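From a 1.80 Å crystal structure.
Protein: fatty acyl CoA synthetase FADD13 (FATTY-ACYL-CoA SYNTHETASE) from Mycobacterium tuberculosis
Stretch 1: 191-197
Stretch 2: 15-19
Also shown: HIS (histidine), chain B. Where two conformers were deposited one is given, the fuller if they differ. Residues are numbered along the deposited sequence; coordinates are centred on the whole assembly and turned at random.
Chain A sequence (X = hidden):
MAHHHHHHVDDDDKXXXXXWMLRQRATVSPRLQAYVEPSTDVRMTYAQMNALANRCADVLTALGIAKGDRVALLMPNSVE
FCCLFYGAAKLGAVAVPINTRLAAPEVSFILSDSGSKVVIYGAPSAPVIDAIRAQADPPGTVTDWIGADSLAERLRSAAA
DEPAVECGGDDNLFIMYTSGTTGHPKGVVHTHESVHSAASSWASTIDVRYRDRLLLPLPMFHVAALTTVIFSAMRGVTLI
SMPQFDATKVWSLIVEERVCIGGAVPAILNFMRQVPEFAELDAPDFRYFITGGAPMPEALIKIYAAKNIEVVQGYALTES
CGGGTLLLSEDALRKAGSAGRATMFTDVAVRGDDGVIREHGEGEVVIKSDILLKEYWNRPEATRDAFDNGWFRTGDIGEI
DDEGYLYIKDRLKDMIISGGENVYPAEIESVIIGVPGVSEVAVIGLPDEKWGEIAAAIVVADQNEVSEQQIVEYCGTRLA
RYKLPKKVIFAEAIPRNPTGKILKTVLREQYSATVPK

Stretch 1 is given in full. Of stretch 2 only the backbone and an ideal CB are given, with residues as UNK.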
# COMPACT_ATOMS: atom_id res chain seq x y z
N THR A 191 -3.47 -6.27 13.81
CA THR A 191 -4.42 -6.80 14.76
C THR A 191 -5.82 -6.21 14.45
O THR A 191 -6.00 -5.38 13.51
CB THR A 191 -4.04 -6.38 16.18
OG1 THR A 191 -4.05 -4.93 16.24
CG2 THR A 191 -2.66 -7.02 16.60
N HIS A 192 -6.83 -6.74 15.15
CA HIS A 192 -8.18 -6.23 15.00
C HIS A 192 -8.13 -4.73 15.38
O HIS A 192 -8.75 -3.89 14.74
CB HIS A 192 -9.20 -6.96 15.86
CG HIS A 192 -9.44 -8.38 15.45
ND1 HIS A 192 -10.57 -8.79 14.76
CD2 HIS A 192 -8.62 -9.46 15.48
CE1 HIS A 192 -10.46 -10.08 14.47
NE2 HIS A 192 -9.31 -10.52 14.93
N GLU A 193 -7.39 -4.40 16.42
CA GLU A 193 -7.28 -3.02 16.88
C GLU A 193 -6.63 -2.12 15.85
O GLU A 193 -7.11 -1.02 15.64
CB GLU A 193 -6.50 -2.93 18.20
CG GLU A 193 -6.07 -1.51 18.60
CD GLU A 193 -5.34 -1.49 19.96
OE1 GLU A 193 -4.16 -1.88 20.00
OE2 GLU A 193 -5.94 -1.14 20.99
N SER A 194 -5.51 -2.55 15.25
CA SER A 194 -4.83 -1.67 14.28
C SER A 194 -5.63 -1.44 13.02
O SER A 194 -5.68 -0.37 12.47
CB SER A 194 -3.34 -2.12 14.09
OG SER A 194 -3.22 -3.40 13.46
N VAL A 195 -6.30 -2.49 12.56
CA VAL A 195 -7.11 -2.45 11.40
C VAL A 195 -8.32 -1.54 11.64
O VAL A 195 -8.69 -0.69 10.81
CB VAL A 195 -7.56 -3.95 11.09
CG1 VAL A 195 -8.72 -4.05 10.21
CG2 VAL A 195 -6.36 -4.72 10.53
N HIS A 196 -8.95 -1.73 12.79
CA HIS A 196 -10.07 -0.87 13.17
C HIS A 196 -9.62 0.60 13.25
O HIS A 196 -10.32 1.49 12.79
CB HIS A 196 -10.64 -1.31 14.49
CG HIS A 196 -11.58 -0.32 15.10
ND1 HIS A 196 -11.20 0.54 16.11
CD2 HIS A 196 -12.87 -0.03 14.80
CE1 HIS A 196 -12.24 1.31 16.43
NE2 HIS A 196 -13.27 0.97 15.66
N SER A 197 -8.45 0.83 13.84
CA SER A 197 -7.95 2.20 13.98
C SER A 197 -7.68 2.83 12.63
O SER A 197 -8.00 3.99 12.40
CB SER A 197 -6.71 2.22 14.84
OG SER A 197 -7.08 1.96 16.19
N UNK A 15 -16.42 -7.62 21.00
CA UNK A 15 -16.84 -6.26 20.69
C UNK A 15 -15.74 -5.52 19.92
O UNK A 15 -16.00 -4.52 19.26
CB UNK A 15 -17.19 -5.51 21.97
N UNK A 16 -14.50 -6.03 19.98
CA UNK A 16 -13.37 -5.46 19.26
C UNK A 16 -12.89 -6.43 18.17
O UNK A 16 -11.70 -6.56 17.93
CB UNK A 16 -12.23 -5.13 20.23
N UNK A 17 -13.84 -7.12 17.55
CA UNK A 17 -13.51 -8.06 16.50
C UNK A 17 -14.02 -7.53 15.14
O UNK A 17 -15.21 -7.22 14.98
CB UNK A 17 -14.11 -9.43 16.81
N UNK A 18 -13.14 -7.49 14.15
CA UNK A 18 -13.46 -6.91 12.86
C UNK A 18 -14.55 -7.72 12.16
O UNK A 18 -15.38 -7.16 11.44
CB UNK A 18 -12.21 -6.83 11.99
N UNK A 19 -14.55 -9.05 12.36
CA UNK A 19 -15.60 -9.91 11.85
C UNK A 19 -16.95 -9.65 12.52
O UNK A 19 -18.00 -9.68 11.86
CB UNK A 19 -15.20 -11.38 12.04
N HIS B . -11.35 0.11 20.25
CA HIS B . -11.56 -1.23 19.64
C HIS B . -10.28 -1.71 18.99
O HIS B . -9.68 -2.75 19.29
CB HIS B . -12.72 -1.15 18.63
CG HIS B . -12.76 -2.25 17.62
ND1 HIS B . -13.94 -2.59 16.97
CD2 HIS B . -11.80 -3.09 17.14
CE1 HIS B . -13.69 -3.58 16.13
NE2 HIS B . -12.40 -3.89 16.20
OXT HIS B . -9.78 -1.02 18.10

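Stretch 1 begins a helix at His192, with Thr191 as its N-cap. Along the side that meets stretch 2 lie the His192 ring, a methyl of Val195 and the first atoms of His196.

At position 15 the ideal CB has nothing of stretch 1 within 5.5 Å, and phi/psi of -66/-18 is open to most residues. Almost any side chain would do. The deposited residue is Met15, which makes no contact with stretch 1.

Position 16 points its CA-to-CB bond sideways, again with no atom of stretch 1 within 5.5 Å of the ideal CB. The backbone does the touching: the carbonyl O at 16 approaches His192 CB at 3.3 Å. Stretch 1 sets no clear requirement, and many side chains, long or short, would fit. It is Lys16, extended through chi2 and chi3, whose side chain comes nearest through CB, 5.7 Å from His192 CB.

At position 17 CA-to-CB points away overall, yet the ideal CB is 4.1 Å from His192 ND1, so a side chain could still run beside that ring. The backbone turns into a helix immediately afterwards, which favours an N-capping residue such as Ser, Thr, Asp or Asn. Asn17 takes this role: its OD1 accepts from the backbone N at position 19 at 2.7 Å, a weak bond with an angle of only 118°. The end of the side chain comes nearer stretch 1 than its base, ND2 reaching 3.4 Å from His192 CE1, while ND2 is hydrogen-bonded elsewhere in the structure.

Position 18 faces stretch 1 directly. Its backbone N donates to His192 ND1 at 2.9 Å and 171°, almost straight and at the edge of the imidazole; any residue but proline could make this bond, which requires ND1 to be the unprotonated nitrogen. The ideal CB points toward the helix, 4.8 Å from Val195 CG1, so a medium-sized aliphatic chain such as Val, Leu, Ile or Met would suit. Ile18 fills the place with both chi angles in m. Its CD1 packs 3.7 Å from Val195 CG1 and 3.9 Å from His196 CB, and also lies 3.9 Å from NE2 of the bound histidine.

Position 19 is helical, at -67/-34, and its ideal CB would sit 5.5 Å from His192 CE1. Small residues, including Ala, would be compatible with these angles. Gly19 is deposited, contributing its backbone N to the cap at 17.

Stretch 2 (15-19) MKNIG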
# COMPACT_ATOMS: atom_id res chain seq x y z
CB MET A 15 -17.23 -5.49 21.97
CG MET A 15 -18.59 -5.85 22.59
SD MET A 15 -19.94 -5.82 21.41
CE MET A 15 -20.11 -7.57 21.29
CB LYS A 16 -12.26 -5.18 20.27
CG LYS A 16 -12.63 -4.07 21.24
CD LYS A 16 -11.52 -3.93 22.31
CE LYS A 16 -11.99 -3.11 23.49
NZ LYS A 16 -12.54 -1.82 23.08
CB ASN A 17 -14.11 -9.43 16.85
CG ASN A 17 -13.80 -10.46 15.84
OD1 ASN A 17 -14.27 -10.40 14.71
ND2 ASN A 17 -13.00 -11.44 16.23
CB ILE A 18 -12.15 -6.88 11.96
CG1 ILE A 18 -11.19 -5.82 12.53
CG2 ILE A 18 -12.49 -6.64 10.52
CD1 ILE A 18 -11.68 -4.37 12.39
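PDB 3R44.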